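Local coordinates for YfdX protein (Salmonella enterica I, PDB 6A02), which has a dual function in bacterial antibiotic stress and virulence and assembles in the crystal as a tetramer of identical chains, at the interface of chains A and B and the interface of chains A and C. Sequence-based numbering; all coordinates share one arbitrary frame. Chains: chain A/B/C, YfdX protein.

Contact 1: the interface of chains A and B. Residues chain A 10-12, 14, 83, 85, 113, 129; chain B 33, 36-39.
At this part of a two-fold homomeric interface, the N-terminal segment and sheet of chain A receive the end of helix 19-36 of chain B. A:Lys113, at the start of helix 113-122, lies alongside B:Asn37 and points the same way. Its CG stands anti to the carbonyl carbon, and the chain beyond is extended. From CB outward, CG passes B:Asn37 O at 3.7 Å, CD and CE run on beside the amide OD1, and the terminal amine NZ of A:Lys113 donates to B:Asn37 OD1 at 2.7 Å. NZ also donates within its own chain to A:Leu12 O and A:Asn14 OD1, so three oxygens grip it, each met from above its carbonyl plane. A:Lys113 thereby ties the N-terminal segment to helix 113-122 and links both to B:Asn37. Beside it, A:Leu12 CD2 slides past B:Asn37.

B:Phe33, with CG anti to its backbone N (chi1 175°), presents a face to A:Ser83 CB, 4.0 Å from the ring centroid. The neighbouring B:Phe36 ring takes A:Ile85 CG2 over its centre, 3.8 Å from the centroid. Off the CE1-CZ rim of B:Phe33, its carboxylate nearly parallel to the ring, A:Glu129 OE2 accepts from A:Ser83 OG and from A:Leu12 N, the latter 3.0 Å away with 165° at the hydrogen.

Contact 2: the interface of chains A and C. Residues chain A 88-91, 126; chain C 138, 141-142, 161, 164.
In this part of the two-fold A-C interface between identical chains of the deposited assembly, a strand end of chain A meets two chain C helices through a charged pair and an amide-to-hydroxyl bond. C:Lys141 is extended, its CG anti to the backbone N, and crosses A:Asp90 at about a right angle. C:Lys141 NZ forms a salt bridge with A:Asp90 OD2 at 3.0 Å, coming from above the carboxylate plane. C:Gln138, also extended, donates through NE2 to the hydroxyl OG of A:Ser126 at 3.1 Å. The hydroxyl lies in the amide plane and the bond is fairly straight, 161° at the hydrogen. A:Ala88 CB sits beside the same amide, 3.6 Å from C:Gln138 NE2, and near C:Ser164 OG. C:Leu161 places CD2 against the backbone carbonyl of A:Glu89, while C:Leu161 CD1 touches A:Tyr91 CB at 3.9 Å.

In the second shell, a water joins A:Asp90 OD1 to C:Asp142 OD1 and to the main-chain C:Gln138 O. A:Asp90 OD1 and C:Asp142 OD1 are 4.4 Å apart, and repulsion between them may be eased by this water and the amine of C:Lys141. A:Ser126 holds its OG in the crowded position between backbone N and carbonyl carbon (chi1 63°), which turns it toward the glutamine.

Chain A contributes the end of strand 77-89, the following loop and the start of strand 125-135; helices 136-151 and 155-167 of chain C oppose them.

Contact 3: the interface of chains A and C. Residues chain A 70-72, 78, 138, 170; chain C 88, 126, 128, 173, 175.
With a chi1 of 58°, C:Ser175 holds its OG in the crowded position between backbone N and carbonyl carbon, and C:Ile128 CG1 stands anti to its carbonyl carbon (chi1 -72°), turning both side chains toward chain A in this part of the two-fold A-C interface between copies of the YfdX-family protein. C:Ser175 OG donates to A:Lys70 O at 3.0 Å, approaching from well above the carbonyl plane. Water 2 reinforces the link, joining A:Lys70 O to the backbone N of C:Ser175.

C:Ile128 CD1 presses against the ring carbon CG of A:Pro72 at 3.5 Å, the two side chains crossing obliquely. The same methyl, C:Ile128 CD1, meets A:Tyr78 tip to tip, 3.6 Å from the phenol OH. A:Tyr78 OH bonds water 3 at 2.6 Å, and water 3 continues to C:Ser173 O at 2.9 Å, giving the phenol a polar partner beside the aliphatic contact. C:Ser173 CB packs against A:Val170 CG1 at 3.6 Å, bringing copies of strand 170-175 from the two chains together. A:Pro72 CB rests on C:Ser126 CB at 3.8 Å, flanking the serine whose OG accepts from A:Gln138, the chain-exchanged twin of the glutamine-serine bond in contact 2.

Contact 4: the interface of chains A and B. Residues chain A 85, 87, 89, 120, 125; chain B 32, 36, 156, 160.
This is a mixed polar and apolar strand-to-helix patch of the two-fold A-B interface, joining two copies of the same chain, and it may help to hold the deposited tetramer together. Hydrogen bonds from B:Arg32 and B:Tyr156 anchor it. B:Arg32 extends from CG to NE and sends NH1 to the main-chain A:Ile85 O, 2.8 Å away. The bond is nearly straight, 170° at the hydrogen, and the oxygen lies at the edge of the guanidinium, in its plane. One face of that guanidinium has B:Phe36 CE2 above it, toward the rim.

B:Tyr156, its CG anti to the backbone N (chi1 -168°), meets A:Glu89 tip to tip. B:Tyr156 OH donates to A:Glu89 OE2 at 2.6 Å; OE2 lies in the ring plane, yet the hydroxyl stands above the carboxylate plane. A:Val125 CG1 packs 3.6 Å from B:Tyr156 OH, and A:Leu120 CD2 lies 3.8 Å from B:Tyr156 CD1. Between these bonds, A:Val87 CG1 touches B:Phe36 CZ at 3.7 Å, the side chains crossing at about a right angle.

Alternate residues of strand 77-89, backed by helix 113-122 and the start of strand 125-135, face helices 19-36 and 155-167 of chain B.

Contact 1: the interface of chains A and B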
# COMPACT_ATOMS: atom_id res chain seq x y z
N VAL A 10 23.05 -2.55 3.72
CA VAL A 10 23.00 -4.00 3.63
C VAL A 10 21.75 -4.53 4.34
O VAL A 10 21.22 -3.90 5.26
CB VAL A 10 24.26 -4.69 4.21
CG1 VAL A 10 25.50 -4.27 3.45
CG2 VAL A 10 24.41 -4.38 5.69
N THR A 11 21.31 -5.71 3.90
CA THR A 11 20.21 -6.40 4.55
C THR A 11 20.67 -7.03 5.87
O THR A 11 21.84 -6.97 6.24
CB THR A 11 19.68 -7.50 3.63
OG1 THR A 11 20.67 -8.53 3.52
CG2 THR A 11 19.34 -6.95 2.25
N LEU A 12 19.72 -7.67 6.57
CA LEU A 12 20.07 -8.35 7.81
C LEU A 12 21.11 -9.44 7.59
O LEU A 12 21.92 -9.71 8.48
CB LEU A 12 18.83 -8.93 8.49
CG LEU A 12 17.79 -7.91 8.97
CD1 LEU A 12 16.54 -8.62 9.49
CD2 LEU A 12 18.38 -6.99 10.03
N ASN A 14 23.49 -9.21 5.41
CA ASN A 14 24.69 -8.53 4.91
C ASN A 14 24.79 -8.50 3.39
O ASN A 14 25.89 -8.35 2.85
CB ASN A 14 25.99 -9.07 5.54
CG ASN A 14 25.98 -8.99 7.06
OD1 ASN A 14 25.55 -7.99 7.64
ND2 ASN A 14 26.46 -10.05 7.71
N SER A 83 15.38 -2.14 2.37
CA SER A 83 14.94 -3.12 3.36
C SER A 83 14.21 -2.41 4.49
O SER A 83 14.63 -1.33 4.94
CB SER A 83 16.10 -3.89 3.97
OG SER A 83 15.64 -5.17 4.38
N ILE A 85 11.54 -3.41 8.22
CA ILE A 85 11.20 -4.42 9.22
C ILE A 85 9.70 -4.38 9.50
O ILE A 85 9.11 -3.29 9.61
CB ILE A 85 11.98 -4.16 10.52
CG1 ILE A 85 13.49 -4.27 10.27
CG2 ILE A 85 11.55 -5.11 11.64
CD1 ILE A 85 13.92 -5.66 9.90
N LYS A 113 22.95 -9.28 15.67
CA LYS A 113 21.66 -9.41 14.99
C LYS A 113 20.95 -10.69 15.41
O LYS A 113 19.76 -10.67 15.73
CB LYS A 113 21.86 -9.41 13.47
CG LYS A 113 22.49 -8.16 12.90
CD LYS A 113 22.40 -8.18 11.38
CE LYS A 113 23.56 -7.44 10.73
NZ LYS A 113 23.38 -7.30 9.24
N GLU A 129 11.67 -9.30 7.45
CA GLU A 129 12.40 -8.31 6.68
C GLU A 129 11.73 -8.16 5.31
O GLU A 129 11.53 -9.16 4.60
CB GLU A 129 13.86 -8.71 6.51
CG GLU A 129 14.65 -7.68 5.77
CD GLU A 129 16.08 -8.08 5.51
OE1 GLU A 129 16.34 -9.28 5.27
OE2 GLU A 129 16.94 -7.19 5.51
N PHE B 33 15.28 0.65 10.54
CA PHE B 33 15.87 -0.59 10.07
C PHE B 33 17.22 -0.83 10.74
O PHE B 33 17.54 -1.96 11.14
CB PHE B 33 16.05 -0.57 8.55
CG PHE B 33 16.77 -1.78 8.03
CD1 PHE B 33 16.12 -2.99 7.90
CD2 PHE B 33 18.12 -1.72 7.73
CE1 PHE B 33 16.80 -4.13 7.45
CE2 PHE B 33 18.80 -2.85 7.27
CZ PHE B 33 18.14 -4.05 7.13
N PHE B 36 17.31 -2.69 14.14
CA PHE B 36 17.23 -4.15 14.05
C PHE B 36 18.46 -4.75 13.39
O PHE B 36 18.76 -5.93 13.59
CB PHE B 36 15.97 -4.55 13.28
CG PHE B 36 14.70 -4.19 14.00
CD1 PHE B 36 14.13 -5.10 14.88
CD2 PHE B 36 14.08 -2.96 13.80
CE1 PHE B 36 12.96 -4.78 15.56
CE2 PHE B 36 12.90 -2.64 14.47
CZ PHE B 36 12.35 -3.56 15.35
N ASN B 37 19.17 -3.96 12.58
CA ASN B 37 20.36 -4.40 11.86
C ASN B 37 21.62 -4.34 12.73
O ASN B 37 22.73 -4.51 12.20
CB ASN B 37 20.52 -3.54 10.61
CG ASN B 37 21.37 -4.20 9.54
OD1 ASN B 37 21.44 -5.42 9.44
ND2 ASN B 37 22.03 -3.38 8.71
N GLY B 38 21.47 -4.09 14.03
CA GLY B 38 22.62 -4.03 14.91
C GLY B 38 23.54 -2.86 14.68
O GLY B 38 24.72 -2.93 15.02
N ARG B 39 23.03 -1.76 14.12
CA ARG B 39 23.82 -0.57 13.85
C ARG B 39 23.14 0.62 14.53
O ARG B 39 22.67 1.54 13.86
CB ARG B 39 23.97 -0.35 12.33
CG ARG B 39 24.85 -1.39 11.63
CD ARG B 39 24.77 -1.25 10.12
NE ARG B 39 25.92 -1.82 9.42
CZ ARG B 39 26.05 -3.10 9.09
NH1 ARG B 39 25.11 -3.98 9.40
NH2 ARG B 39 27.14 -3.51 8.45

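Contact 2: the interface of chains A and C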
# COMPACT_ATOMS: atom_id res chain seq x y z
N ALA A 88 5.79 -8.43 14.76
CA ALA A 88 4.50 -8.97 15.18
C ALA A 88 4.60 -9.31 16.66
O ALA A 88 5.33 -10.23 17.04
CB ALA A 88 4.13 -10.21 14.37
N GLU A 89 3.86 -8.59 17.49
CA GLU A 89 3.98 -8.68 18.94
C GLU A 89 2.85 -9.54 19.51
O GLU A 89 1.67 -9.20 19.37
CB GLU A 89 3.93 -7.29 19.56
CG GLU A 89 5.04 -6.38 19.07
CD GLU A 89 5.23 -5.18 19.96
OE1 GLU A 89 4.72 -5.19 21.10
OE2 GLU A 89 5.89 -4.22 19.52
N ASP A 90 3.22 -10.65 20.14
CA ASP A 90 2.26 -11.44 20.92
C ASP A 90 1.88 -10.67 22.17
O ASP A 90 2.62 -9.80 22.65
CB ASP A 90 2.92 -12.74 21.38
CG ASP A 90 2.94 -13.81 20.31
OD1 ASP A 90 2.60 -13.52 19.14
OD2 ASP A 90 3.34 -14.95 20.63
N TYR A 91 0.72 -10.99 22.73
CA TYR A 91 0.36 -10.39 24.01
C TYR A 91 1.17 -11.04 25.13
O TYR A 91 1.18 -12.27 25.27
CB TYR A 91 -1.13 -10.53 24.30
CG TYR A 91 -1.46 -10.00 25.68
CD1 TYR A 91 -1.66 -8.65 25.89
CD2 TYR A 91 -1.55 -10.86 26.77
CE1 TYR A 91 -1.94 -8.16 27.16
CE2 TYR A 91 -1.83 -10.38 28.04
CZ TYR A 91 -2.03 -9.02 28.22
OH TYR A 91 -2.31 -8.54 29.48
N SER A 126 7.98 -11.54 16.64
CA SER A 126 8.61 -12.07 15.44
C SER A 126 9.04 -10.92 14.54
O SER A 126 8.45 -9.83 14.58
CB SER A 126 7.67 -13.02 14.69
OG SER A 126 6.52 -12.33 14.24
N GLN C 138 0.09 -18.53 13.58
CA GLN C 138 0.30 -17.23 14.21
C GLN C 138 -0.96 -16.37 14.12
O GLN C 138 -1.31 -15.66 15.08
CB GLN C 138 1.52 -16.56 13.58
CG GLN C 138 1.89 -15.22 14.19
CD GLN C 138 3.25 -14.70 13.70
OE1 GLN C 138 3.75 -15.11 12.64
NE2 GLN C 138 3.84 -13.79 14.46
N LYS C 141 -3.55 -17.75 16.60
CA LYS C 141 -3.22 -17.34 17.96
C LYS C 141 -3.60 -15.89 18.22
O LYS C 141 -4.12 -15.56 19.29
CB LYS C 141 -1.74 -17.59 18.27
CG LYS C 141 -1.35 -17.27 19.71
CD LYS C 141 0.09 -17.68 19.99
CE LYS C 141 0.53 -17.28 21.39
NZ LYS C 141 2.00 -17.46 21.57
N ASP C 142 -3.33 -15.00 17.26
CA ASP C 142 -3.75 -13.61 17.41
C ASP C 142 -5.26 -13.51 17.66
O ASP C 142 -5.71 -12.75 18.53
CB ASP C 142 -3.40 -12.80 16.16
CG ASP C 142 -1.91 -12.57 15.97
OD1 ASP C 142 -1.12 -12.74 16.93
OD2 ASP C 142 -1.54 -12.18 14.83
N LEU C 161 -3.45 -6.85 18.88
CA LEU C 161 -3.25 -8.18 18.31
C LEU C 161 -3.96 -8.33 16.97
O LEU C 161 -3.44 -8.99 16.06
CB LEU C 161 -3.76 -9.24 19.28
CG LEU C 161 -2.78 -9.74 20.32
CD1 LEU C 161 -3.46 -10.79 21.13
CD2 LEU C 161 -1.54 -10.30 19.64
N SER C 164 -1.72 -6.64 14.55
CA SER C 164 -0.57 -7.50 14.29
C SER C 164 -0.92 -8.61 13.30
O SER C 164 -0.13 -8.91 12.40
CB SER C 164 -0.07 -8.10 15.59
OG SER C 164 1.06 -8.92 15.33
O HOH W 1 0.69 -14.99 17.21

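Contact 3: the interface of chains A and C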
# COMPACT_ATOMS: atom_id res chain seq x y z
N LYS A 70 13.20 -15.33 -9.84
CA LYS A 70 13.19 -15.24 -11.29
C LYS A 70 12.49 -13.96 -11.75
O LYS A 70 11.36 -13.67 -11.36
CB LYS A 70 12.53 -16.49 -11.89
CG LYS A 70 12.50 -16.59 -13.42
CD LYS A 70 11.11 -16.27 -13.91
CE LYS A 70 10.80 -16.57 -15.37
NZ LYS A 70 11.90 -16.21 -16.32
N ALA A 71 13.18 -13.19 -12.57
CA ALA A 71 12.60 -11.98 -13.11
C ALA A 71 11.67 -12.31 -14.27
O ALA A 71 11.83 -13.35 -14.93
CB ALA A 71 13.71 -11.04 -13.58
N PRO A 72 10.68 -11.45 -14.55
CA PRO A 72 9.72 -11.77 -15.62
C PRO A 72 10.32 -11.82 -17.01
O PRO A 72 9.80 -12.54 -17.87
CB PRO A 72 8.67 -10.65 -15.52
CG PRO A 72 8.96 -9.90 -14.28
CD PRO A 72 10.34 -10.21 -13.83
N TYR A 78 16.27 -9.50 -10.46
CA TYR A 78 15.84 -8.53 -9.46
C TYR A 78 17.03 -8.07 -8.63
O TYR A 78 17.88 -8.87 -8.24
CB TYR A 78 14.84 -9.19 -8.51
CG TYR A 78 13.43 -9.22 -9.04
CD1 TYR A 78 12.66 -8.06 -9.06
CD2 TYR A 78 12.86 -10.41 -9.48
CE1 TYR A 78 11.36 -8.07 -9.54
CE2 TYR A 78 11.54 -10.44 -9.95
CZ TYR A 78 10.81 -9.26 -9.98
OH TYR A 78 9.51 -9.28 -10.46
N GLN A 138 14.65 -4.63 -17.09
CA GLN A 138 13.31 -4.16 -17.45
C GLN A 138 13.09 -2.71 -17.01
O GLN A 138 12.49 -1.92 -17.74
CB GLN A 138 12.26 -5.11 -16.86
CG GLN A 138 10.82 -4.78 -17.22
CD GLN A 138 9.85 -5.89 -16.81
OE1 GLN A 138 10.14 -6.72 -15.95
NE2 GLN A 138 8.67 -5.88 -17.44
N VAL A 170 8.54 -4.92 -6.36
CA VAL A 170 7.92 -5.97 -5.56
C VAL A 170 8.57 -5.97 -4.18
O VAL A 170 9.66 -5.43 -3.99
CB VAL A 170 8.04 -7.37 -6.20
CG1 VAL A 170 7.43 -7.37 -7.60
CG2 VAL A 170 9.48 -7.84 -6.24
N ALA C 88 3.02 -5.41 -16.86
CA ALA C 88 4.00 -4.38 -17.21
C ALA C 88 4.06 -4.30 -18.72
O ALA C 88 4.51 -5.24 -19.38
CB ALA C 88 5.37 -4.73 -16.64
N SER C 126 4.58 -8.21 -19.63
CA SER C 126 4.95 -9.24 -18.67
C SER C 126 3.85 -9.35 -17.61
O SER C 126 3.13 -8.38 -17.34
CB SER C 126 6.30 -8.94 -18.02
OG SER C 126 6.24 -7.74 -17.28
N ILE C 128 2.95 -10.68 -13.63
CA ILE C 128 3.39 -11.06 -12.29
C ILE C 128 2.15 -11.44 -11.50
O ILE C 128 1.13 -10.76 -11.57
CB ILE C 128 4.12 -9.88 -11.61
CG1 ILE C 128 5.49 -9.65 -12.25
CG2 ILE C 128 4.25 -10.11 -10.10
CD1 ILE C 128 6.51 -10.69 -11.87
N SER C 173 5.17 -11.75 -4.81
CA SER C 173 4.98 -11.42 -6.22
C SER C 173 5.99 -12.22 -7.02
O SER C 173 7.20 -12.09 -6.83
CB SER C 173 5.19 -9.92 -6.44
OG SER C 173 4.25 -9.16 -5.70
N SER C 175 7.04 -13.98 -10.97
CA SER C 175 6.83 -14.15 -12.40
C SER C 175 6.14 -15.48 -12.65
O SER C 175 6.27 -16.44 -11.88
CB SER C 175 8.18 -14.11 -13.10
OG SER C 175 8.98 -15.13 -12.56
O HOH W 2 9.58 -14.50 -9.38
O HOH W 3 8.28 -11.30 -9.35

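Contact 4: the interface of chains A and B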
# COMPACT_ATOMS: atom_id res chain seq x y z
N ILE A 85 11.54 -3.41 8.22
CA ILE A 85 11.20 -4.42 9.22
C ILE A 85 9.70 -4.38 9.50
O ILE A 85 9.11 -3.29 9.61
CB ILE A 85 11.98 -4.16 10.52
CG1 ILE A 85 13.49 -4.27 10.27
CG2 ILE A 85 11.55 -5.11 11.64
CD1 ILE A 85 13.92 -5.66 9.90
N VAL A 87 7.40 -6.05 12.62
CA VAL A 87 7.34 -6.82 13.86
C VAL A 87 5.91 -7.30 14.08
O VAL A 87 4.94 -6.68 13.63
CB VAL A 87 7.84 -6.00 15.07
CG1 VAL A 87 9.30 -5.66 14.90
CG2 VAL A 87 7.01 -4.74 15.24
N GLU A 89 3.86 -8.59 17.49
CA GLU A 89 3.98 -8.68 18.94
C GLU A 89 2.85 -9.54 19.51
O GLU A 89 1.67 -9.20 19.37
CB GLU A 89 3.93 -7.29 19.56
CG GLU A 89 5.04 -6.38 19.07
CD GLU A 89 5.23 -5.18 19.96
OE1 GLU A 89 4.72 -5.19 21.10
OE2 GLU A 89 5.89 -4.22 19.52
N LEU A 120 14.11 -11.02 20.92
CA LEU A 120 12.77 -10.55 20.57
C LEU A 120 11.76 -11.69 20.59
O LEU A 120 10.60 -11.50 20.99
CB LEU A 120 12.79 -9.83 19.22
CG LEU A 120 13.42 -8.44 19.29
CD1 LEU A 120 13.55 -7.84 17.90
CD2 LEU A 120 12.62 -7.51 20.19
N VAL A 125 7.95 -11.41 20.05
CA VAL A 125 8.01 -10.56 18.87
C VAL A 125 8.68 -11.36 17.75
O VAL A 125 9.83 -11.80 17.90
CB VAL A 125 8.79 -9.27 19.15
CG1 VAL A 125 8.79 -8.36 17.93
CG2 VAL A 125 8.19 -8.54 20.36
N ARG B 32 15.05 3.25 11.61
CA ARG B 32 14.40 2.13 12.27
C ARG B 32 15.02 0.81 11.84
O ARG B 32 15.27 -0.08 12.66
CB ARG B 32 12.90 2.13 11.99
CG ARG B 32 12.18 0.96 12.63
CD ARG B 32 10.67 1.18 12.61
NE ARG B 32 9.94 0.05 13.16
CZ ARG B 32 9.51 -0.97 12.43
NH1 ARG B 32 9.75 -1.00 11.13
NH2 ARG B 32 8.84 -1.96 13.00
N PHE B 36 17.31 -2.69 14.14
CA PHE B 36 17.23 -4.15 14.05
C PHE B 36 18.46 -4.75 13.39
O PHE B 36 18.76 -5.93 13.59
CB PHE B 36 15.97 -4.55 13.28
CG PHE B 36 14.70 -4.19 14.00
CD1 PHE B 36 14.13 -5.10 14.88
CD2 PHE B 36 14.08 -2.96 13.80
CE1 PHE B 36 12.96 -4.78 15.56
CE2 PHE B 36 12.90 -2.64 14.47
CZ PHE B 36 12.35 -3.56 15.35
N TYR B 156 14.32 -0.61 21.09
CA TYR B 156 13.03 -1.10 20.60
C TYR B 156 11.95 -0.03 20.73
O TYR B 156 11.14 0.17 19.82
CB TYR B 156 12.62 -2.35 21.37
CG TYR B 156 11.45 -3.05 20.71
CD1 TYR B 156 11.65 -3.88 19.62
CD2 TYR B 156 10.15 -2.87 21.18
CE1 TYR B 156 10.59 -4.51 18.99
CE2 TYR B 156 9.08 -3.50 20.55
CZ TYR B 156 9.31 -4.32 19.46
OH TYR B 156 8.26 -4.96 18.83
N LEU B 160 9.55 1.84 17.85
CA LEU B 160 8.10 2.01 17.86
C LEU B 160 7.71 3.44 17.50
O LEU B 160 6.73 3.66 16.76
CB LEU B 160 7.55 1.66 19.24
CG LEU B 160 7.62 0.22 19.70
CD1 LEU B 160 7.13 0.15 21.14
CD2 LEU B 160 6.80 -0.70 18.81

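Strand 77-89 enters all four contacts, with A:Tyr78 at contact 3 and A:Ser83 to A:Glu89 at contacts 1, 4 and 2. Contacts 1 and 4 have C-alpha centres about 11 Å apart and share A:Ile85 and B:Phe36, forming one continuous stretch of the A-B interface. About 12 Å separates the centres of contacts 4 and 2, where A:Glu89 turns its side chain to chain B and its backbone to chain C, so the strand end takes part in both interfaces and may couple them. Contact 3, centred about 31 Å from contact 2, repeats its glutamine-serine pair with the chains exchanged.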